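PDB 6Y1W: putative tryptophan halogenase from Xanthomonas campestris pv. campestris, which probably binds FAD and acts as a flavin-dependent halogenase of the tryptophan halogenase family, with a Rossmann-type nucleotide-binding fold. Local coordinates for residues Lys37-Gly40 with Arg41-Ile45; Phe224-Leu227 with Leu228-Gln231; Gln301-Glu304 with His305-Gly309; Arg457-His460 with Pro461-Leu465. All blocks are in the same frame, centred on the assembly; numbering follows the deposited sequence. Where two conformers were deposited one is given.

Contact 1 (Lys37-Gly40 with Arg41-Ile45)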
loop_
_atom_site.group_PDB
_atom_site.type_symbol
_atom_site.label_atom_id
_atom_site.label_comp_id
_atom_site.label_asym_id
_atom_site.label_seq_id
_atom_site.Cartn_x
_atom_site.Cartn_y
_atom_site.Cartn_z
ATOM N N LYS A 37 21.740 0.824 17.199
ATOM C CA LYS A 37 21.333 2.230 17.148
ATOM C C LYS A 37 20.036 2.451 17.917
ATOM O O LYS A 37 19.968 3.310 18.807
ATOM C CB LYS A 37 21.182 2.678 15.682
ATOM C CG LYS A 37 20.216 3.903 15.470
ATOM C CD LYS A 37 20.812 5.155 15.996
ATOM C CE LYS A 37 19.920 6.368 15.686
ATOM N NZ LYS A 37 20.637 7.533 16.150
ATOM N N LEU A 38 19.027 1.606 17.659
ATOM C CA LEU A 38 17.693 1.836 18.210
ATOM C C LEU A 38 17.551 1.307 19.633
ATOM O O LEU A 38 16.941 1.971 20.472
ATOM C CB LEU A 38 16.634 1.196 17.312
ATOM C CG LEU A 38 15.188 1.411 17.725
ATOM C CD1 LEU A 38 14.814 2.813 17.510
ATOM C CD2 LEU A 38 14.289 0.469 16.932
ATOM N N LEU A 39 18.084 0.103 19.919
ATOM C CA LEU A 39 17.778 -0.598 21.162
ATOM C C LEU A 39 19.028 -0.995 21.947
ATOM O O LEU A 39 18.914 -1.750 22.918
ATOM C CB LEU A 39 16.915 -1.852 20.875
ATOM C CG LEU A 39 15.509 -1.534 20.355
ATOM C CD1 LEU A 39 14.739 -2.792 19.961
ATOM C CD2 LEU A 39 14.740 -0.779 21.438
ATOM N N GLY A 40 20.219 -0.534 21.541
ATOM C CA GLY A 40 21.441 -0.949 22.218
ATOM C C GLY A 40 21.492 -0.535 23.689
ATOM O O GLY A 40 22.311 -1.064 24.440
ATOM N N ARG A 41 20.664 0.430 24.112
ATOM C CA ARG A 41 20.660 0.765 25.553
ATOM C C ARG A 41 19.909 -0.268 26.370
ATOM O O ARG A 41 20.074 -0.333 27.600
ATOM C CB ARG A 41 20.033 2.143 25.797
ATOM C CG ARG A 41 20.905 3.239 25.254
ATOM C CD ARG A 41 20.160 4.588 25.254
ATOM N NE ARG A 41 19.542 4.883 26.540
ATOM C CZ ARG A 41 20.044 5.757 27.407
ATOM N NH1 ARG A 41 21.169 6.402 27.102
ATOM N NH2 ARG A 41 19.436 5.987 28.570
ATOM N N GLN A 42 19.088 -1.083 25.720
ATOM C CA GLN A 42 18.273 -2.049 26.438
ATOM C C GLN A 42 18.658 -3.480 26.167
ATOM O O GLN A 42 18.223 -4.361 26.908
ATOM C CB GLN A 42 16.785 -1.903 26.039
ATOM C CG GLN A 42 16.255 -0.558 26.330
ATOM C CD GLN A 42 14.756 -0.402 26.171
ATOM O OE1 GLN A 42 14.189 0.475 26.805
ATOM N NE2 GLN A 42 14.113 -1.212 25.308
ATOM N N LEU A 43 19.450 -3.742 25.137
ATOM C CA LEU A 43 19.779 -5.105 24.762
ATOM C C LEU A 43 21.272 -5.338 24.860
ATOM O O LEU A 43 22.072 -4.434 24.612
ATOM C CB LEU A 43 19.343 -5.401 23.311
ATOM C CG LEU A 43 17.872 -5.228 22.965
ATOM C CD1 LEU A 43 17.779 -5.455 21.463
ATOM C CD2 LEU A 43 17.043 -6.248 23.688
ATOM N N GLN A 44 21.644 -6.558 25.190
ATOM C CA GLN A 44 23.014 -7.011 24.996
ATOM C C GLN A 44 23.076 -7.651 23.619
ATOM O O GLN A 44 22.383 -8.638 23.369
ATOM C CB GLN A 44 23.433 -8.011 26.071
ATOM C CG GLN A 44 24.874 -8.518 25.873
ATOM C CD GLN A 44 25.290 -9.544 26.907
ATOM O OE1 GLN A 44 24.531 -9.863 27.833
ATOM N NE2 GLN A 44 26.509 -10.067 26.762
ATOM N N ILE A 45 23.875 -7.071 22.733
ATOM C CA ILE A 45 23.948 -7.529 21.350
ATOM C C ILE A 45 25.341 -8.058 21.093
ATOM O O ILE A 45 26.325 -7.322 21.258
ATOM C CB ILE A 45 23.614 -6.408 20.363
ATOM C CG1 ILE A 45 22.266 -5.802 20.710
ATOM C CG2 ILE A 45 23.634 -6.957 18.902
ATOM C CD1 ILE A 45 22.011 -4.412 20.110
HETATM O O HOH W 1 18.994 2.331 22.602
#
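Leu43 folds back over the last turn of helix 25-39 and lays its CD1 methyl against the CB of Leu39, 3.8 Å away. Its CG stands anti to its own carbonyl carbon (chi1 -58°), which also brings CG to 3.6 Å from the Leu39 carbonyl oxygen, so the branch covers both the side-chain root and the carbonyl of the same leucine. That oxygen closes the turn: Gln42 N donates to Leu39 O at 2.9 Å, coming from above the carbonyl plane, and Leu43 N adds a weak bond at 130°. Further out on Leu39, the CD2 methyl lies 3.9 Å from Gln42 NE2, the Gln42 chain passing slantwise across the leucine. The amide itself is held from outside, since NE2 donates to the carbonyl oxygen of Pro461 of the second subunit. A water accepts from Arg41 N at 2.9 Å and donates to Leu38 O, bridging Leu38 and Arg41. Past the turn, Ile45 directs its CD1 methyl to the CA of Gly40, at 4.1 Å. The turn is the helix-to-strand connection of the beta-alpha-beta unit formed by strand 18-22, helix 25-39 and strand 44-49, as in Rossmann-type folds; Leu43 rests on Val19 and Leu35, Ile45 touches Ile21 of strand 18-22 and Leu35 and Ser36 of the helix, and Phe365 touches both Leu39 and Leu43.

Contact 2 (Phe224-Leu227 with Leu228-Gln231)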
loop_
_atom_site.group_PDB
_atom_site.type_symbol
_atom_site.label_atom_id
_atom_site.label_comp_id
_atom_site.label_asym_id
_atom_site.label_seq_id
_atom_site.Cartn_x
_atom_site.Cartn_y
_atom_site.Cartn_z
ATOM N N PHE A 224 24.537 -18.958 2.905
ATOM C CA PHE A 224 24.072 -20.250 2.439
ATOM C C PHE A 224 24.337 -21.339 3.466
ATOM O O PHE A 224 23.708 -22.404 3.386
ATOM C CB PHE A 224 24.715 -20.575 1.073
ATOM C CG PHE A 224 23.990 -19.936 -0.083
ATOM C CD1 PHE A 224 22.645 -20.192 -0.294
ATOM C CD2 PHE A 224 24.656 -19.078 -0.962
ATOM C CE1 PHE A 224 21.971 -19.601 -1.356
ATOM C CE2 PHE A 224 23.977 -18.483 -2.019
ATOM C CZ PHE A 224 22.646 -18.738 -2.210
ATOM N N ARG A 225 25.188 -21.086 4.467
ATOM C CA ARG A 225 25.366 -22.114 5.490
ATOM C C ARG A 225 24.092 -22.284 6.298
ATOM O O ARG A 225 23.754 -23.409 6.678
ATOM C CB ARG A 225 26.519 -21.749 6.445
ATOM C CG ARG A 225 27.836 -21.422 5.792
ATOM C CD ARG A 225 28.875 -20.982 6.806
ATOM N NE ARG A 225 30.218 -21.295 6.318
ATOM C CZ ARG A 225 30.851 -20.637 5.347
ATOM N NH1 ARG A 225 32.069 -21.020 4.979
ATOM N NH2 ARG A 225 30.289 -19.587 4.754
ATOM N N ALA A 226 23.322 -21.204 6.481
ATOM C CA ALA A 226 22.068 -21.227 7.232
ATOM C C ALA A 226 22.178 -22.122 8.466
ATOM O O ALA A 226 21.361 -23.020 8.695
ATOM C CB ALA A 226 20.881 -21.638 6.353
ATOM N N LEU A 227 23.201 -21.856 9.268
ATOM C CA LEU A 227 23.497 -22.722 10.413
ATOM C C LEU A 227 22.318 -22.829 11.377
ATOM O O LEU A 227 22.107 -23.874 12.012
ATOM C CB LEU A 227 24.705 -22.185 11.158
ATOM C CG LEU A 227 26.045 -22.052 10.440
ATOM C CD1 LEU A 227 27.097 -21.596 11.431
ATOM C CD2 LEU A 227 26.440 -23.386 9.832
ATOM N N LEU A 228 21.584 -21.740 11.566
ATOM C CA LEU A 228 20.487 -21.762 12.529
ATOM C C LEU A 228 19.143 -22.106 11.884
ATOM O O LEU A 228 18.480 -23.064 12.299
ATOM C CB LEU A 228 20.406 -20.413 13.272
ATOM C CG LEU A 228 21.724 -19.895 13.875
ATOM C CD1 LEU A 228 21.457 -18.585 14.677
ATOM C CD2 LEU A 228 22.369 -20.908 14.776
ATOM N N ILE A 229 18.709 -21.320 10.887
ATOM C CA ILE A 229 17.372 -21.489 10.341
ATOM C C ILE A 229 17.295 -22.784 9.555
ATOM O O ILE A 229 16.232 -23.420 9.508
ATOM C CB ILE A 229 16.993 -20.260 9.484
ATOM C CG1 ILE A 229 15.495 -20.216 9.152
ATOM C CG2 ILE A 229 17.858 -20.186 8.205
ATOM C CD1 ILE A 229 14.577 -19.757 10.314
ATOM N N GLY A 230 18.418 -23.207 8.973
ATOM C CA GLY A 230 18.449 -24.409 8.153
ATOM C C GLY A 230 18.996 -25.626 8.860
ATOM O O GLY A 230 18.268 -26.605 9.075
ATOM N N GLN A 231 20.270 -25.580 9.234
ATOM C CA GLN A 231 20.907 -26.791 9.749
ATOM C C GLN A 231 20.345 -27.198 11.104
ATOM O O GLN A 231 20.293 -28.395 11.413
ATOM C CB GLN A 231 22.411 -26.591 9.854
ATOM C CG GLN A 231 23.049 -26.280 8.473
ATOM C CD GLN A 231 24.553 -26.386 8.462
ATOM O OE1 GLN A 231 25.138 -27.218 9.151
ATOM N NE2 GLN A 231 25.198 -25.566 7.648
#
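Leu227 and Gln231 run side by side and point the same way, the CD2 methyl of the leucine lying 3.3 Å from NE2 of the amide and close to its CD as well. Gln231 has CG anti to its carbonyl carbon (chi1 -60°) and an extended chain beyond it, a course that carries the amide back over the preceding turn to the Arg225 carbonyl. There NE2 donates to Arg225 O at 2.8 Å with an N-H...O angle of 160°. The acceptor lies in the plane of the glutamine amide, while the donor is tilted 28° from the carbonyl plane. One carbonyl further on, Ala226 O takes two backbone N-H groups: Gln231 N at 2.8 Å, nearly in line with the C=O bond, and Gly230 N at 3.0 Å, more bent. The five-residue reach of the Gln231 N bond gives this weakly bonded helix, 227-232, a wider, pi-type turn. It follows strand 217-220 of the sheet in the Rossmann-type domain, which probably binds FAD, and Asp220 OD2 accepts hydrogen bonds from both Leu228 N and Ile229 N. Arg225 and Leu227 help line the pocket that holds meso-2,3-butanediol. Ala226 faces the other way from the Leu227 branch and sets its CB 3.8 Å from the CG2 methyl of Ile229; Arg325 of strand 323-325 touches both. Leu228 turns its branched end to Ile202, Leu205 and Val193, on strands of the same sheet.

Contact 3 (Gln301-Glu304 with His305-Gly309)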
loop_
_atom_site.group_PDB
_atom_site.type_symbol
_atom_site.label_atom_id
_atom_site.label_comp_id
_atom_site.label_asym_id
_atom_site.label_seq_id
_atom_site.Cartn_x
_atom_site.Cartn_y
_atom_site.Cartn_z
ATOM N N GLN A 301 34.960 -17.175 -20.911
ATOM C CA GLN A 301 35.316 -16.580 -22.199
ATOM C C GLN A 301 34.427 -15.392 -22.533
ATOM O O GLN A 301 34.896 -14.356 -23.030
ATOM C CB GLN A 301 35.200 -17.616 -23.316
ATOM C CG GLN A 301 36.262 -18.666 -23.357
ATOM C CD GLN A 301 35.929 -19.739 -24.400
ATOM O OE1 GLN A 301 35.844 -20.926 -24.082
ATOM N NE2 GLN A 301 35.723 -19.316 -25.647
ATOM N N VAL A 302 33.120 -15.545 -22.339
ATOM C CA VAL A 302 32.213 -14.435 -22.628
ATOM C C VAL A 302 32.541 -13.236 -21.743
ATOM O O VAL A 302 32.585 -12.101 -22.207
ATOM C CB VAL A 302 30.752 -14.876 -22.437
ATOM C CG1 VAL A 302 29.821 -13.679 -22.471
ATOM C CG2 VAL A 302 30.364 -15.880 -23.499
ATOM N N LEU A 303 32.735 -13.473 -20.454
ATOM C CA LEU A 303 33.059 -12.373 -19.554
ATOM C C LEU A 303 34.337 -11.677 -20.004
ATOM O O LEU A 303 34.376 -10.449 -20.136
ATOM C CB LEU A 303 33.190 -12.891 -18.135
ATOM C CG LEU A 303 33.599 -11.846 -17.114
ATOM C CD1 LEU A 303 32.495 -10.788 -17.069
ATOM C CD2 LEU A 303 33.716 -12.580 -15.811
ATOM N N GLU A 304 35.395 -12.455 -20.247
ATOM C CA GLU A 304 36.662 -11.868 -20.693
ATOM C C GLU A 304 36.471 -11.018 -21.939
ATOM O O GLU A 304 37.005 -9.901 -22.036
ATOM C CB GLU A 304 37.680 -12.984 -20.971
ATOM C CG GLU A 304 38.943 -12.465 -21.642
ATOM C CD GLU A 304 39.783 -11.651 -20.695
ATOM O OE1 GLU A 304 39.630 -11.851 -19.469
ATOM O OE2 GLU A 304 40.596 -10.824 -21.172
ATOM N N HIS A 305 35.670 -11.512 -22.895
ATOM C CA HIS A 305 35.459 -10.791 -24.141
ATOM C C HIS A 305 34.816 -9.431 -23.909
ATOM O O HIS A 305 35.094 -8.482 -24.644
ATOM C CB HIS A 305 34.615 -11.638 -25.091
ATOM C CG HIS A 305 34.214 -10.937 -26.354
ATOM N ND1 HIS A 305 35.081 -10.742 -27.415
ATOM C CD2 HIS A 305 33.024 -10.415 -26.741
ATOM C CE1 HIS A 305 34.445 -10.113 -28.387
ATOM N NE2 HIS A 305 33.195 -9.902 -28.004
ATOM N N ASN A 306 34.006 -9.299 -22.861
ATOM C CA ASN A 306 33.298 -8.058 -22.621
ATOM C C ASN A 306 34.007 -7.114 -21.661
ATOM O O ASN A 306 33.542 -5.984 -21.502
ATOM C CB ASN A 306 31.890 -8.355 -22.059
ATOM C CG ASN A 306 30.930 -8.844 -23.149
ATOM O OD1 ASN A 306 30.202 -8.060 -23.735
ATOM N ND2 ASN A 306 30.990 -10.138 -23.465
ATOM N N LEU A 307 35.106 -7.538 -21.033
ATOM C CA LEU A 307 35.802 -6.683 -20.072
ATOM C C LEU A 307 36.476 -5.524 -20.785
ATOM O O LEU A 307 36.876 -5.628 -21.950
ATOM C CB LEU A 307 36.852 -7.468 -19.279
ATOM C CG LEU A 307 36.337 -8.551 -18.312
ATOM C CD1 LEU A 307 37.473 -9.224 -17.568
ATOM C CD2 LEU A 307 35.371 -7.951 -17.308
ATOM N N GLN A 308 36.505 -4.384 -20.103
ATOM C CA GLN A 308 37.333 -3.243 -20.463
ATOM C C GLN A 308 38.317 -3.000 -19.336
ATOM O O GLN A 308 37.944 -3.059 -18.155
ATOM C CB GLN A 308 36.513 -1.985 -20.677
ATOM C CG GLN A 308 35.521 -2.072 -21.823
ATOM C CD GLN A 308 34.509 -0.957 -21.737
ATOM O OE1 GLN A 308 33.368 -1.169 -21.320
ATOM N NE2 GLN A 308 34.932 0.256 -22.098
ATOM N N GLY A 309 39.571 -2.762 -19.698
ATOM C CA GLY A 309 40.619 -2.537 -18.730
ATOM C C GLY A 309 41.214 -3.830 -18.204
ATOM O O GLY A 309 40.640 -4.920 -18.315
HETATM O O HOH W 2 37.961 -7.815 -23.376
#
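Val302 O is gripped twice by Asn306, by the side-chain ND2 at 2.8 Å and by the backbone N at 3.2 Å, the two donors arriving from opposite faces of the carbonyl plane. The ND2 bond is nearly straight, 170° at the hydrogen, and Val302 O lies in the plane of the asparagine amide. With CG anti to its carbonyl carbon (chi1 -76°), Asn306 lies alongside Val302, which puts ND2 3.9 Å from the CG1 methyl. Its OD1 accepts from Arg267 NH1, so both ends of the amide are engaged. Asn306 N also reaches Leu303 O, and Leu307 N donates to Glu304 O at 3.2 Å, as the last helical turn tightens. A water lies 2.7 Å from Glu304 O and 2.8 Å from Leu307 O, placed to bridge them, though it has more acceptors in reach than protons to give. Leu307 sets CD2 4.0 Å from Leu303 CD1, and the Glu304 chain runs across it at about a right angle. Val302 also touches a bound (2S,3S)-butane-2,3-diol. Helix 296-306 ends over a mixed sheet: Leu303 and Leu307 pack on Val252 of strand 248-254, Val302 and Asn306 on Met274 of strand 272-278.

Contact 4 (Arg457-His460 with Pro461-Leu465)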
loop_
_atom_site.group_PDB
_atom_site.type_symbol
_atom_site.label_atom_id
_atom_site.label_comp_id
_atom_site.label_asym_id
_atom_site.label_seq_id
_atom_site.Cartn_x
_atom_site.Cartn_y
_atom_site.Cartn_z
ATOM N N ARG A 457 -2.315 -3.103 -26.593
ATOM C CA ARG A 457 -3.284 -3.094 -27.690
ATOM C C ARG A 457 -4.229 -1.905 -27.626
ATOM O O ARG A 457 -4.768 -1.502 -28.659
ATOM C CB ARG A 457 -4.104 -4.382 -27.695
ATOM C CG ARG A 457 -3.297 -5.649 -27.891
ATOM C CD ARG A 457 -4.219 -6.830 -28.091
ATOM N NE ARG A 457 -3.923 -7.920 -27.174
ATOM C CZ ARG A 457 -3.211 -8.991 -27.508
ATOM N NH1 ARG A 457 -2.731 -9.109 -28.741
ATOM N NH2 ARG A 457 -2.984 -9.941 -26.610
ATOM N N HIS A 458 -4.417 -1.335 -26.439
ATOM C CA HIS A 458 -5.296 -0.209 -26.200
ATOM C C HIS A 458 -4.657 0.669 -25.150
ATOM O O HIS A 458 -3.685 0.279 -24.508
ATOM C CB HIS A 458 -6.677 -0.683 -25.719
ATOM C CG HIS A 458 -7.382 -1.528 -26.726
ATOM N ND1 HIS A 458 -8.093 -0.986 -27.780
ATOM C CD2 HIS A 458 -7.432 -2.874 -26.885
ATOM C CE1 HIS A 458 -8.573 -1.968 -28.527
ATOM N NE2 HIS A 458 -8.194 -3.120 -28.002
ATOM N N HIS A 459 -5.142 1.893 -25.061
ATOM C CA HIS A 459 -4.778 2.804 -23.983
ATOM C C HIS A 459 -6.041 3.408 -23.389
ATOM O O HIS A 459 -7.148 3.248 -23.920
ATOM C CB HIS A 459 -3.852 3.911 -24.487
ATOM C CG HIS A 459 -4.470 4.757 -25.554
ATOM N ND1 HIS A 459 -4.162 4.616 -26.890
ATOM C CD2 HIS A 459 -5.373 5.763 -25.478
ATOM C CE1 HIS A 459 -4.862 5.487 -27.592
ATOM N NE2 HIS A 459 -5.611 6.186 -26.765
ATOM N N HIS A 460 -5.858 4.137 -22.286
ATOM C CA HIS A 460 -6.996 4.733 -21.597
ATOM C C HIS A 460 -7.683 5.732 -22.525
ATOM O O HIS A 460 -7.019 6.601 -23.105
ATOM C CB HIS A 460 -6.525 5.422 -20.314
ATOM C CG HIS A 460 -7.624 5.749 -19.355
ATOM N ND1 HIS A 460 -8.655 6.596 -19.676
ATOM C CD2 HIS A 460 -7.836 5.365 -18.067
ATOM C CE1 HIS A 460 -9.464 6.730 -18.637
ATOM N NE2 HIS A 460 -8.988 5.992 -17.648
ATOM N N PRO A 461 -9.002 5.642 -22.702
ATOM C CA PRO A 461 -9.690 6.584 -23.606
ATOM C C PRO A 461 -9.631 8.055 -23.185
ATOM O O PRO A 461 -9.946 8.923 -24.008
ATOM C CB PRO A 461 -11.139 6.061 -23.640
ATOM C CG PRO A 461 -11.279 5.209 -22.440
ATOM C CD PRO A 461 -9.918 4.637 -22.116
ATOM N N VAL A 462 -9.225 8.390 -21.959
ATOM C CA VAL A 462 -9.136 9.805 -21.641
ATOM C C VAL A 462 -8.107 10.487 -22.557
ATOM O O VAL A 462 -8.229 11.675 -22.855
ATOM C CB VAL A 462 -8.798 10.021 -20.155
ATOM C CG1 VAL A 462 -7.327 9.723 -19.892
ATOM C CG2 VAL A 462 -9.130 11.442 -19.737
ATOM N N ALA A 463 -7.121 9.734 -23.037
ATOM C CA ALA A 463 -6.139 10.357 -23.921
ATOM C C ALA A 463 -6.756 10.650 -25.285
ATOM O O ALA A 463 -6.240 11.493 -26.033
ATOM C CB ALA A 463 -4.918 9.458 -24.039
ATOM N N ASP A 464 -7.876 10.018 -25.622
ATOM C CA ASP A 464 -8.458 10.304 -26.936
ATOM C C ASP A 464 -9.141 11.665 -26.968
ATOM O O ASP A 464 -9.558 12.115 -28.046
ATOM C CB ASP A 464 -9.457 9.214 -27.345
ATOM C CG ASP A 464 -8.803 7.875 -27.584
ATOM O OD1 ASP A 464 -7.725 7.809 -28.235
ATOM O OD2 ASP A 464 -9.364 6.864 -27.138
ATOM N N LEU A 465 -9.244 12.338 -25.820
ATOM C CA LEU A 465 -9.791 13.677 -25.766
ATOM C C LEU A 465 -8.822 14.697 -26.356
ATOM O O LEU A 465 -9.238 15.812 -26.690
ATOM C CB LEU A 465 -10.109 14.071 -24.322
ATOM C CG LEU A 465 -11.334 13.395 -23.669
ATOM C CD1 LEU A 465 -11.369 13.744 -22.189
ATOM C CD2 LEU A 465 -12.609 13.833 -24.335
#
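A His-carboxylate hydrogen bond and a type I beta turn, His460-Ala463, organise the loop between helices 442-451 and 468-486, where the chain faces the second subunit. His459 NE2 donates to Asp464 OD1 at 3.0 Å. The oxygen sits at the edge of the imidazole, near its plane, yet the nitrogen approaches from above the carboxylate plane, and the two groups are turned 58° from each other. With chi1 61° placing CG between its backbone N and carbonyl carbon, the His459 ring reaches forward along the chain, and its CD2 comes to 4.0 Å from Ala463 CB. Lys126 forms a salt bridge with the same OD1, which probably favours the charged carboxylate, while OD2 accepts from Gln367 NE2 of the second subunit. The turn itself starts at His460, whose carbonyl oxygen receives Ala463 N at 3.1 Å from above its plane. His460 NE2 donates to Leu362 O of the second subunit, so the ring is held on both nitrogens. Its other nitrogen, ND1, accepts from Val462 N at 3.0 Å, an almost straight bond of 168° lying in the ring plane, with the Val462 CG1 methyl 3.4 Å from the same ND1.

Contacts 1 and 4 are about 55 Å apart between centres within one chain, yet they meet across the dimer: Gln42 of one subunit bonds to Pro461 of the other, and Leu39 packs on Val462 there. Contacts 1 and 2 belong to the Rossmann-type part, with centres about 25 Å apart. Contact 2 helps line the meso-2,3-butanediol pocket, and its Arg225 side chain is about 10 Å from that of Gly24 of the predicted FAD site; the Ile45 side chain of contact 1 is about 11 Å from that of Gly24. Contact 3, about 35 Å from contact 2 between centres, borders a different butanediol pocket through Val302. Contacts 3 and 4 lie away from the predicted catalytic and cofactor residues.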